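Local structure of ribulose bisphosphate carboxylase (Pyrococcus horikoshii, 2D69) at residues D151-T157 with K365-A371; L26-F32 with Y82-Y88; V231-E235 with A260-M264. The protein probably catalyses carboxylation of ribulose 1,5-bisphosphate with CO2 and water, giving two molecules of 3-phosphoglycerate in an archaeal AMP degradation pathway. All coordinates share one frame; numbering follows the deposited sequence.

Contact 1 (D151-T157 with K365-A371); sequences DRPLTAT and KDLVIQA. With SO4 (sulfate ion), chain H; SO4 (sulfate ion), chain E.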
loop_
_atom_site.group_PDB
_atom_site.type_symbol
_atom_site.label_atom_id
_atom_site.label_comp_id
_atom_site.label_asym_id
_atom_site.label_seq_id
_atom_site.Cartn_x
_atom_site.Cartn_y
_atom_site.Cartn_z
ATOM N N ASP A 151 -27.468 -35.540 10.089
ATOM C CA ASP A 151 -28.401 -35.845 11.185
ATOM C C ASP A 151 -27.732 -36.095 12.573
ATOM O O ASP A 151 -28.181 -35.531 13.608
ATOM C CB ASP A 151 -29.265 -37.055 10.799
ATOM C CG ASP A 151 -30.418 -37.269 11.781
ATOM O OD1 ASP A 151 -31.193 -36.281 11.989
ATOM O OD2 ASP A 151 -30.609 -38.358 12.409
ATOM N N ARG A 152 -26.684 -36.920 12.605
ATOM C CA ARG A 152 -26.085 -37.342 13.881
ATOM C C ARG A 152 -25.331 -36.211 14.541
ATOM O O ARG A 152 -24.900 -35.306 13.844
ATOM C CB ARG A 152 -25.169 -38.551 13.687
ATOM C CG ARG A 152 -23.902 -38.263 12.895
ATOM C CD ARG A 152 -22.893 -39.386 13.021
ATOM N NE ARG A 152 -21.773 -39.147 12.101
ATOM C CZ ARG A 152 -20.724 -38.426 12.383
ATOM N NH1 ARG A 152 -20.615 -37.869 13.567
ATOM N NH2 ARG A 152 -19.776 -38.233 11.484
ATOM N N PRO A 153 -25.159 -36.231 15.861
ATOM C CA PRO A 153 -24.250 -35.275 16.499
ATOM C C PRO A 153 -22.832 -35.446 15.932
ATOM O O PRO A 153 -22.431 -36.498 15.451
ATOM C CB PRO A 153 -24.307 -35.622 17.993
ATOM C CG PRO A 153 -24.993 -36.895 18.093
ATOM C CD PRO A 153 -25.775 -37.144 16.822
ATOM N N LEU A 154 -22.075 -34.379 15.991
ATOM C CA LEU A 154 -20.666 -34.425 15.599
ATOM C C LEU A 154 -19.862 -34.834 16.819
ATOM O O LEU A 154 -20.315 -34.645 17.948
ATOM C CB LEU A 154 -20.203 -33.057 15.104
ATOM C CG LEU A 154 -20.710 -32.581 13.736
ATOM C CD1 LEU A 154 -20.395 -31.082 13.562
ATOM C CD2 LEU A 154 -20.025 -33.331 12.648
ATOM N N THR A 155 -18.706 -35.452 16.565
ATOM C CA THR A 155 -17.771 -35.820 17.615
ATOM C C THR A 155 -16.466 -35.023 17.593
ATOM O O THR A 155 -15.987 -34.574 16.546
ATOM C CB THR A 155 -17.446 -37.270 17.553
ATOM O OG1 THR A 155 -16.780 -37.558 16.322
ATOM C CG2 THR A 155 -18.694 -38.124 17.601
ATOM N N ALA A 156 -15.919 -34.853 18.794
ATOM C CA ALA A 156 -14.710 -34.092 19.043
ATOM C C ALA A 156 -13.904 -34.790 20.115
ATOM O O ALA A 156 -14.469 -35.439 21.010
ATOM C CB ALA A 156 -15.055 -32.702 19.503
ATOM N N THR A 157 -12.577 -34.662 20.004
ATOM C CA THR A 157 -11.659 -35.107 21.032
ATOM C C THR A 157 -10.471 -34.154 21.260
ATOM O O THR A 157 -9.758 -33.804 20.329
ATOM C CB THR A 157 -11.162 -36.475 20.681
ATOM O OG1 THR A 157 -12.225 -37.418 20.896
ATOM C CG2 THR A 157 -10.138 -36.955 21.678
ATOM N N LYS A 365 -29.958 -34.602 18.812
ATOM C CA LYS A 365 -28.885 -34.902 17.888
ATOM C C LYS A 365 -28.070 -33.693 17.449
ATOM O O LYS A 365 -27.058 -33.845 16.762
ATOM C CB LYS A 365 -29.491 -35.526 16.661
ATOM C CG LYS A 365 -30.226 -36.842 16.986
ATOM C CD LYS A 365 -30.775 -37.541 15.743
ATOM C CE LYS A 365 -32.050 -36.891 15.179
ATOM N NZ LYS A 365 -32.602 -37.826 14.153
ATOM N N ASP A 366 -28.552 -32.493 17.757
ATOM C CA ASP A 366 -27.863 -31.286 17.351
ATOM C C ASP A 366 -26.925 -30.900 18.460
ATOM O O ASP A 366 -27.235 -30.045 19.296
ATOM C CB ASP A 366 -28.840 -30.148 17.007
ATOM C CG ASP A 366 -29.422 -30.290 15.604
ATOM O OD1 ASP A 366 -28.862 -31.046 14.784
ATOM O OD2 ASP A 366 -30.450 -29.717 15.250
ATOM N N LEU A 367 -25.806 -31.608 18.479
ATOM C CA LEU A 367 -24.762 -31.473 19.483
ATOM C C LEU A 367 -23.412 -31.700 18.862
ATOM O O LEU A 367 -23.258 -32.468 17.907
ATOM C CB LEU A 367 -24.895 -32.514 20.590
ATOM C CG LEU A 367 -26.157 -32.547 21.427
ATOM C CD1 LEU A 367 -26.094 -33.758 22.318
ATOM C CD2 LEU A 367 -26.328 -31.291 22.267
ATOM N N VAL A 368 -22.418 -31.029 19.413
ATOM C CA VAL A 368 -21.065 -31.473 19.237
ATOM C C VAL A 368 -20.683 -32.185 20.507
ATOM O O VAL A 368 -20.795 -31.592 21.593
ATOM C CB VAL A 368 -20.141 -30.301 19.002
ATOM C CG1 VAL A 368 -18.718 -30.779 18.893
ATOM C CG2 VAL A 368 -20.562 -29.512 17.740
ATOM N N ILE A 369 -20.208 -33.424 20.392
ATOM C CA ILE A 369 -19.972 -34.234 21.598
ATOM C C ILE A 369 -18.477 -34.409 21.787
ATOM O O ILE A 369 -17.816 -35.032 20.952
ATOM C CB ILE A 369 -20.632 -35.586 21.436
ATOM C CG1 ILE A 369 -22.144 -35.428 21.433
ATOM C CG2 ILE A 369 -20.206 -36.537 22.551
ATOM C CD1 ILE A 369 -22.856 -36.681 20.964
ATOM N N GLN A 370 -17.926 -33.804 22.829
ATOM C CA GLN A 370 -16.485 -33.886 23.063
ATOM C C GLN A 370 -16.258 -35.029 24.063
ATOM O O GLN A 370 -16.738 -34.952 25.195
ATOM C CB GLN A 370 -15.930 -32.584 23.639
ATOM C CG GLN A 370 -14.363 -32.490 23.666
ATOM C CD GLN A 370 -13.677 -33.412 24.707
ATOM O OE1 GLN A 370 -12.734 -34.154 24.362
ATOM N NE2 GLN A 370 -14.145 -33.381 25.972
ATOM N N ALA A 371 -15.525 -36.048 23.649
ATOM C CA ALA A 371 -15.284 -37.206 24.503
ATOM C C ALA A 371 -13.826 -37.591 24.537
ATOM O O ALA A 371 -13.462 -38.718 24.167
ATOM C CB ALA A 371 -16.139 -38.377 24.094
HETATM S S SO4 H . -24.230 -38.834 8.215
HETATM O O1 SO4 H . -23.886 -37.882 7.156
HETATM O O2 SO4 H . -25.114 -38.197 9.204
HETATM O O3 SO4 H . -24.959 -39.923 7.567
HETATM O O4 SO4 H . -23.023 -39.373 8.862
HETATM S S SO4 E . -13.007 -35.309 29.267
HETATM O O1 SO4 E . -11.930 -36.201 29.666
HETATM O O2 SO4 E . -13.949 -35.136 30.345
HETATM O O3 SO4 E . -12.396 -34.025 28.977
HETATM O O4 SO4 E . -13.647 -35.809 28.063
HETATM O O HOH W 1 -30.170 -33.520 13.584
#
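Strand 154-157 runs parallel to strand 368-370, their short axes 28° apart, and L154, T155 and A156 pair with V368, I369 and Q370 in the join between the first and last strands of the alpha/beta (TIM) barrel, which closes the barrel. The ladder starts at L154 N, which donates to L367 O at 3.0 Å. It then alternates in direction: I369 N binds L154 O, A156 N binds I369 O, and A371 N binds A156 O at 2.9 Å.

Before the strands begin, P153 lies alongside I369, both pointing the same way. The tip CD1 of I369 presses on P153 CB at 3.5 Å, a tight carbon contact, while L367 CB approaches the same proline carbon. Helix 356-363 covers this patch through I360 on P153 and L359 on I369. On the face of the sheet that carries L154, V368 and Q370, A156 CB rests against V368 CG1 at 4.2 Å. At the entrance, D151 and K365 cross obliquely in a salt bridge. D151 turns its carboxylate to the ammonium, its CG lying beside the carbonyl carbon (chi1 -170°), and OD2 receives K365 NZ at 2.7 Å on its syn lone pair; a second bond from NZ to OD1 is weak. R152 instead sends its guanidinium to D183.

The far end of the ladder belongs to the predicted substrate site. Q370 bends at chi2 (-71°), bringing OE1 over the backbone of T157, where V158 N binds it. The amide nitrogen serves S348 and a sulfate, which G350 and G373 also hold through their backbone nitrogens, consistent with a place for a substrate phosphate. Q370 NE2 reaches the sulfate atom O4 at 3.2 Å.

Contact 2 (L26-F32 with Y82-Y88); sequences LIVEYYF and YIAKIAY
L26 opens an antiparallel ladder with Y88 in the ferredoxin-like N-terminal domain, where strand 26-34 lies between strands 81-88 and 115-124. L26 O accepts Y88 N at 2.6 Å, and the same oxygen lies in the plane of the Y88 ring, at its edge. I27 faces A87 in a non-hydrogen-bonded pair. V28 exchanges backbone bonds with I86, and its CG2 packs obliquely on the Y88 ring, 3.6 Å from CE2.

On the face it shares with I27 and Y31, E29 extends alongside K85, the two CG atoms abreast and E29 OE2 beside K85 CE. Their charges do not touch, with E29 OE2 4.6 Å from K85 NZ; E29 bonds to H124 instead, while K85 makes a cation-pi contact with Y74. Y30 goes to the opposite face, crossing I86 and Y88 at about right angles. I86 CD1 lies 3.7 Å from Y30 CD2, and the two tyrosine hydroxyls look elsewhere, Y30 OH to V105 O and Y88 OH to S50. Y31 lays its CD2 near Y82 O and bonds through its hydroxyl to E33.

F32 completes the ladder with Y82. Its CG sits between the backbone N and the carbonyl carbon (chi1 71°), which swings the ring across the neighbouring strand, where it also touches L75 and A42. Y82 CB stands over one face of that ring, 3.9 Å from its centroid. A serine here would probably leave Y82 CB without the ring it leans on and open a gap against L75 and A42. A84 CB meets the edge of the ring, 4.0 Å from F32 CE1.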
loop_
_atom_site.group_PDB
_atom_site.type_symbol
_atom_site.label_atom_id
_atom_site.label_comp_id
_atom_site.label_asym_id
_atom_site.label_seq_id
_atom_site.Cartn_x
_atom_site.Cartn_y
_atom_site.Cartn_z
ATOM N N LEU A 26 -34.983 -2.307 25.327
ATOM C CA LEU A 26 -34.211 -3.446 25.748
ATOM C C LEU A 26 -34.510 -3.726 27.213
ATOM O O LEU A 26 -34.564 -2.821 28.064
ATOM C CB LEU A 26 -32.729 -3.208 25.517
ATOM C CG LEU A 26 -31.810 -4.406 25.765
ATOM C CD1 LEU A 26 -30.715 -4.382 24.705
ATOM C CD2 LEU A 26 -31.139 -4.361 27.094
ATOM N N ILE A 27 -34.707 -5.000 27.489
ATOM C CA ILE A 27 -35.060 -5.466 28.816
ATOM C C ILE A 27 -33.966 -6.328 29.421
ATOM O O ILE A 27 -33.423 -7.221 28.782
ATOM C CB ILE A 27 -36.372 -6.246 28.732
ATOM C CG1 ILE A 27 -37.479 -5.317 28.213
ATOM C CG2 ILE A 27 -36.756 -6.776 30.120
ATOM C CD1 ILE A 27 -38.547 -6.068 27.548
ATOM N N VAL A 28 -33.622 -6.043 30.666
ATOM C CA VAL A 28 -32.678 -6.862 31.386
ATOM C C VAL A 28 -33.352 -7.376 32.663
ATOM O O VAL A 28 -34.070 -6.631 33.341
ATOM C CB VAL A 28 -31.404 -6.062 31.717
ATOM C CG1 VAL A 28 -30.449 -6.915 32.503
ATOM C CG2 VAL A 28 -30.779 -5.520 30.456
ATOM N N GLU A 29 -33.148 -8.653 32.951
ATOM C CA GLU A 29 -33.672 -9.275 34.143
ATOM C C GLU A 29 -32.528 -9.507 35.114
ATOM O O GLU A 29 -31.510 -10.104 34.742
ATOM C CB GLU A 29 -34.388 -10.581 33.809
ATOM C CG GLU A 29 -35.315 -10.508 32.602
ATOM C CD GLU A 29 -36.141 -11.765 32.396
ATOM O OE1 GLU A 29 -36.146 -12.304 31.275
ATOM O OE2 GLU A 29 -36.790 -12.209 33.363
ATOM N N TYR A 30 -32.704 -9.035 36.342
ATOM C CA TYR A 30 -31.752 -9.197 37.415
ATOM C C TYR A 30 -32.362 -9.922 38.623
ATOM O O TYR A 30 -33.522 -9.691 39.014
ATOM C CB TYR A 30 -31.250 -7.830 37.897
ATOM C CG TYR A 30 -30.482 -6.966 36.903
ATOM C CD1 TYR A 30 -29.094 -7.128 36.728
ATOM C CD2 TYR A 30 -31.124 -5.967 36.159
ATOM C CE1 TYR A 30 -28.373 -6.352 35.814
ATOM C CE2 TYR A 30 -30.411 -5.163 35.238
ATOM C CZ TYR A 30 -29.036 -5.350 35.088
ATOM O OH TYR A 30 -28.307 -4.552 34.221
ATOM N N TYR A 31 -31.567 -10.775 39.252
ATOM C CA TYR A 31 -31.835 -11.212 40.630
ATOM C C TYR A 31 -31.012 -10.351 41.591
ATOM O O TYR A 31 -29.848 -10.078 41.336
ATOM C CB TYR A 31 -31.408 -12.682 40.811
ATOM C CG TYR A 31 -31.401 -13.133 42.269
ATOM C CD1 TYR A 31 -30.236 -13.124 43.012
ATOM C CD2 TYR A 31 -32.566 -13.502 42.891
ATOM C CE1 TYR A 31 -30.234 -13.510 44.390
ATOM C CE2 TYR A 31 -32.590 -13.908 44.248
ATOM C CZ TYR A 31 -31.414 -13.903 44.994
ATOM O OH TYR A 31 -31.415 -14.276 46.330
ATOM N N PHE A 32 -31.550 -9.977 42.745
ATOM C CA PHE A 32 -30.708 -9.255 43.691
ATOM C C PHE A 32 -31.173 -9.445 45.119
ATOM O O PHE A 32 -32.253 -9.939 45.343
ATOM C CB PHE A 32 -30.636 -7.736 43.333
ATOM C CG PHE A 32 -31.921 -6.994 43.591
ATOM C CD1 PHE A 32 -32.875 -6.909 42.600
ATOM C CD2 PHE A 32 -32.175 -6.400 44.821
ATOM C CE1 PHE A 32 -34.083 -6.242 42.845
ATOM C CE2 PHE A 32 -33.375 -5.746 45.059
ATOM C CZ PHE A 32 -34.324 -5.666 44.056
ATOM N N TYR A 82 -35.051 -11.057 45.154
ATOM C CA TYR A 82 -35.983 -10.341 44.299
ATOM C C TYR A 82 -35.540 -10.469 42.842
ATOM O O TYR A 82 -34.342 -10.545 42.558
ATOM C CB TYR A 82 -35.996 -8.852 44.658
ATOM C CG TYR A 82 -36.487 -8.634 46.060
ATOM C CD1 TYR A 82 -37.842 -8.497 46.331
ATOM C CD2 TYR A 82 -35.597 -8.647 47.116
ATOM C CE1 TYR A 82 -38.305 -8.325 47.646
ATOM C CE2 TYR A 82 -36.041 -8.495 48.462
ATOM C CZ TYR A 82 -37.389 -8.337 48.713
ATOM O OH TYR A 82 -37.792 -8.182 50.027
ATOM N N ILE A 83 -36.499 -10.523 41.931
ATOM C CA ILE A 83 -36.185 -10.322 40.521
ATOM C C ILE A 83 -36.719 -8.956 40.136
ATOM O O ILE A 83 -37.812 -8.564 40.603
ATOM C CB ILE A 83 -36.738 -11.471 39.673
ATOM C CG1 ILE A 83 -35.835 -12.704 39.857
ATOM C CG2 ILE A 83 -36.808 -11.098 38.201
ATOM C CD1 ILE A 83 -36.323 -14.025 39.139
ATOM N N ALA A 84 -35.893 -8.170 39.443
ATOM C CA ALA A 84 -36.343 -6.980 38.724
ATOM C C ALA A 84 -36.157 -7.163 37.227
ATOM O O ALA A 84 -35.187 -7.767 36.803
ATOM C CB ALA A 84 -35.583 -5.769 39.174
ATOM N N LYS A 85 -37.102 -6.647 36.444
ATOM C CA LYS A 85 -36.919 -6.500 35.021
ATOM C C LYS A 85 -36.877 -5.022 34.778
ATOM O O LYS A 85 -37.674 -4.258 35.333
ATOM C CB LYS A 85 -38.063 -7.134 34.240
ATOM C CG LYS A 85 -38.391 -8.542 34.651
ATOM C CD LYS A 85 -39.427 -9.152 33.704
ATOM C CE LYS A 85 -39.964 -10.494 34.221
ATOM N NZ LYS A 85 -41.217 -10.924 33.521
ATOM N N ILE A 86 -35.938 -4.607 33.958
ATOM C CA ILE A 86 -35.664 -3.193 33.736
ATOM C C ILE A 86 -35.649 -2.936 32.238
ATOM O O ILE A 86 -35.150 -3.764 31.465
ATOM C CB ILE A 86 -34.325 -2.773 34.380
ATOM C CG1 ILE A 86 -34.322 -3.103 35.897
ATOM C CG2 ILE A 86 -34.102 -1.269 34.154
ATOM C CD1 ILE A 86 -32.952 -2.803 36.629
ATOM N N ALA A 87 -36.253 -1.819 31.860
ATOM C CA ALA A 87 -36.390 -1.428 30.471
ATOM C C ALA A 87 -35.481 -0.258 30.130
ATOM O O ALA A 87 -35.431 0.716 30.868
ATOM C CB ALA A 87 -37.828 -1.069 30.162
ATOM N N TYR A 88 -34.826 -0.373 28.972
ATOM C CA TYR A 88 -33.781 0.526 28.478
ATOM C C TYR A 88 -34.100 1.035 27.086
ATOM O O TYR A 88 -34.210 0.244 26.154
ATOM C CB TYR A 88 -32.420 -0.213 28.399
ATOM C CG TYR A 88 -31.908 -0.667 29.768
ATOM C CD1 TYR A 88 -30.986 0.078 30.465
ATOM C CD2 TYR A 88 -32.384 -1.843 30.356
ATOM C CE1 TYR A 88 -30.525 -0.330 31.694
ATOM C CE2 TYR A 88 -31.919 -2.283 31.549
ATOM C CZ TYR A 88 -31.001 -1.516 32.241
ATOM O OH TYR A 88 -30.592 -1.954 33.460
#

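Contact 3 (V231-E235 with A260-M264); sequences VNIME and ALQYM
Y263 and E235 meet at about a right angle, the phenol reaching out from helix 258-271 and the extended glutamate from helix 231-244, with ring and carboxylate planes 65° apart. These helices are successive outer helices of the alpha/beta barrel, running in similar directions (29°) on either side of strand 248-252 in the chain. Both polar side chains leave the backbone with CG anti to N (chi1 173° for Y263), which turns each polar end toward the other. Y263 OH donates to E235 OE1 at 2.8 Å, approaching on the syn side but lifted out of the carboxylate plane, and OE1 lies at the edge of the ring.

Deeper in, V231 CG1 points at A260 CB, 3.6 Å away, and touches the ring edge of Y263 at CD2. The two methionines, both bent, slant across each other: M234 CE lies 3.7 Å from M264 CG and also covers A260 CB, while I251 of strand 248-252 underlies both. S259 and N232 of the second subunit pack against V231 and Y263 respectively.

One polar link thus rims an otherwise apolar seam, and accepting a hydrogen bond from the phenol would probably stabilise E235 as a carboxylate.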
loop_
_atom_site.group_PDB
_atom_site.type_symbol
_atom_site.label_atom_id
_atom_site.label_comp_id
_atom_site.label_asym_id
_atom_site.label_seq_id
_atom_site.Cartn_x
_atom_site.Cartn_y
_atom_site.Cartn_z
ATOM N N VAL A 231 -5.089 -9.868 20.300
ATOM C CA VAL A 231 -5.982 -9.894 19.137
ATOM C C VAL A 231 -5.250 -9.957 17.790
ATOM O O VAL A 231 -5.687 -10.653 16.879
ATOM C CB VAL A 231 -6.981 -8.699 18.998
ATOM C CG1 VAL A 231 -8.325 -9.256 18.570
ATOM C CG2 VAL A 231 -7.128 -7.927 20.196
ATOM N N ASN A 232 -4.177 -9.197 17.644
ATOM C CA ASN A 232 -3.443 -9.211 16.400
ATOM C C ASN A 232 -2.912 -10.601 16.083
ATOM O O ASN A 232 -2.942 -11.050 14.924
ATOM C CB ASN A 232 -2.313 -8.169 16.380
ATOM C CG ASN A 232 -1.283 -8.392 17.463
ATOM O OD1 ASN A 232 -0.122 -8.528 17.160
ATOM N ND2 ASN A 232 -1.705 -8.482 18.715
ATOM N N ILE A 233 -2.416 -11.273 17.119
ATOM C CA ILE A 233 -1.926 -12.632 16.986
ATOM C C ILE A 233 -3.080 -13.550 16.580
ATOM O O ILE A 233 -2.890 -14.369 15.705
ATOM C CB ILE A 233 -1.300 -13.178 18.337
ATOM C CG1 ILE A 233 -0.196 -12.250 18.890
ATOM C CG2 ILE A 233 -0.845 -14.638 18.173
ATOM C CD1 ILE A 233 0.825 -11.837 17.972
ATOM N N MET A 234 -4.256 -13.418 17.220
ATOM C CA MET A 234 -5.400 -14.295 16.910
ATOM C C MET A 234 -5.758 -14.105 15.442
ATOM O O MET A 234 -6.024 -15.078 14.761
ATOM C CB MET A 234 -6.684 -13.983 17.696
ATOM C CG MET A 234 -6.649 -14.193 19.139
ATOM S SD MET A 234 -8.322 -14.705 19.743
ATOM C CE MET A 234 -8.866 -13.056 19.978
ATOM N N GLU A 235 -5.740 -12.844 14.970
ATOM C CA GLU A 235 -6.035 -12.546 13.582
ATOM C C GLU A 235 -5.066 -13.190 12.637
ATOM O O GLU A 235 -5.517 -13.810 11.653
ATOM C CB GLU A 235 -6.093 -11.034 13.309
ATOM C CG GLU A 235 -6.174 -10.644 11.847
ATOM C CD GLU A 235 -6.622 -9.195 11.623
ATOM O OE1 GLU A 235 -6.488 -8.345 12.525
ATOM O OE2 GLU A 235 -7.171 -8.898 10.554
ATOM N N ALA A 260 -12.354 -8.343 21.618
ATOM C CA ALA A 260 -11.619 -9.148 20.634
ATOM C C ALA A 260 -12.556 -10.042 19.874
ATOM O O ALA A 260 -12.370 -10.201 18.705
ATOM C CB ALA A 260 -10.599 -9.960 21.282
ATOM N N LEU A 261 -13.565 -10.603 20.545
ATOM C CA LEU A 261 -14.532 -11.493 19.882
ATOM C C LEU A 261 -15.297 -10.781 18.776
ATOM O O LEU A 261 -15.439 -11.310 17.685
ATOM C CB LEU A 261 -15.537 -12.050 20.865
ATOM C CG LEU A 261 -16.131 -13.433 20.661
ATOM C CD1 LEU A 261 -17.540 -13.595 21.170
ATOM C CD2 LEU A 261 -15.917 -14.144 19.324
ATOM N N GLN A 262 -15.746 -9.547 19.050
ATOM C CA GLN A 262 -16.545 -8.827 18.064
ATOM C C GLN A 262 -15.690 -8.576 16.847
ATOM O O GLN A 262 -16.126 -8.744 15.701
ATOM C CB GLN A 262 -17.106 -7.525 18.631
ATOM C CG GLN A 262 -18.214 -7.696 19.581
ATOM C CD GLN A 262 -19.154 -6.501 19.576
ATOM O OE1 GLN A 262 -19.173 -5.731 20.512
ATOM N NE2 GLN A 262 -19.893 -6.338 18.516
ATOM N N TYR A 263 -14.442 -8.207 17.058
ATOM C CA TYR A 263 -13.597 -7.994 15.889
ATOM C C TYR A 263 -13.286 -9.289 15.161
ATOM O O TYR A 263 -13.281 -9.347 13.890
ATOM C CB TYR A 263 -12.330 -7.237 16.298
ATOM C CG TYR A 263 -11.347 -7.135 15.157
ATOM C CD1 TYR A 263 -11.652 -6.359 14.027
ATOM C CD2 TYR A 263 -10.173 -7.843 15.158
ATOM C CE1 TYR A 263 -10.785 -6.257 12.954
ATOM C CE2 TYR A 263 -9.295 -7.748 14.078
ATOM C CZ TYR A 263 -9.615 -6.950 12.981
ATOM O OH TYR A 263 -8.758 -6.845 11.930
ATOM N N MET A 264 -13.030 -10.359 15.927
ATOM C CA MET A 264 -12.725 -11.659 15.302
ATOM C C MET A 264 -13.866 -12.173 14.483
ATOM O O MET A 264 -13.645 -12.802 13.481
ATOM C CB MET A 264 -12.249 -12.712 16.361
ATOM C CG MET A 264 -10.824 -12.451 16.887
ATOM S SD MET A 264 -9.611 -12.429 15.538
ATOM C CE MET A 264 -9.839 -13.981 14.688
#

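Overall arrangement
Contact 2 closes first along the chain, wholly within the N-terminal domain, before either of the others opens. Contact 3 is nested inside the long loop that contact 1 closes, and both belong to the catalytic barrel. Contact 1 joins strands 154-157 and 368-370 of the eight-stranded parallel sheet, whereas contact 3 packs two helices outside that sheet, where the second subunit adjoins. The centres of contacts 1 and 3 lie about 27 Å apart, 2 and 3 about 31 Å, and 1 and 2 about 35 Å, on opposite sides of the chain's centre; none touches another. Ring closure beside the predicted substrate site, helical packing at a subunit interface and the N-terminal sheet are thus spatially separate.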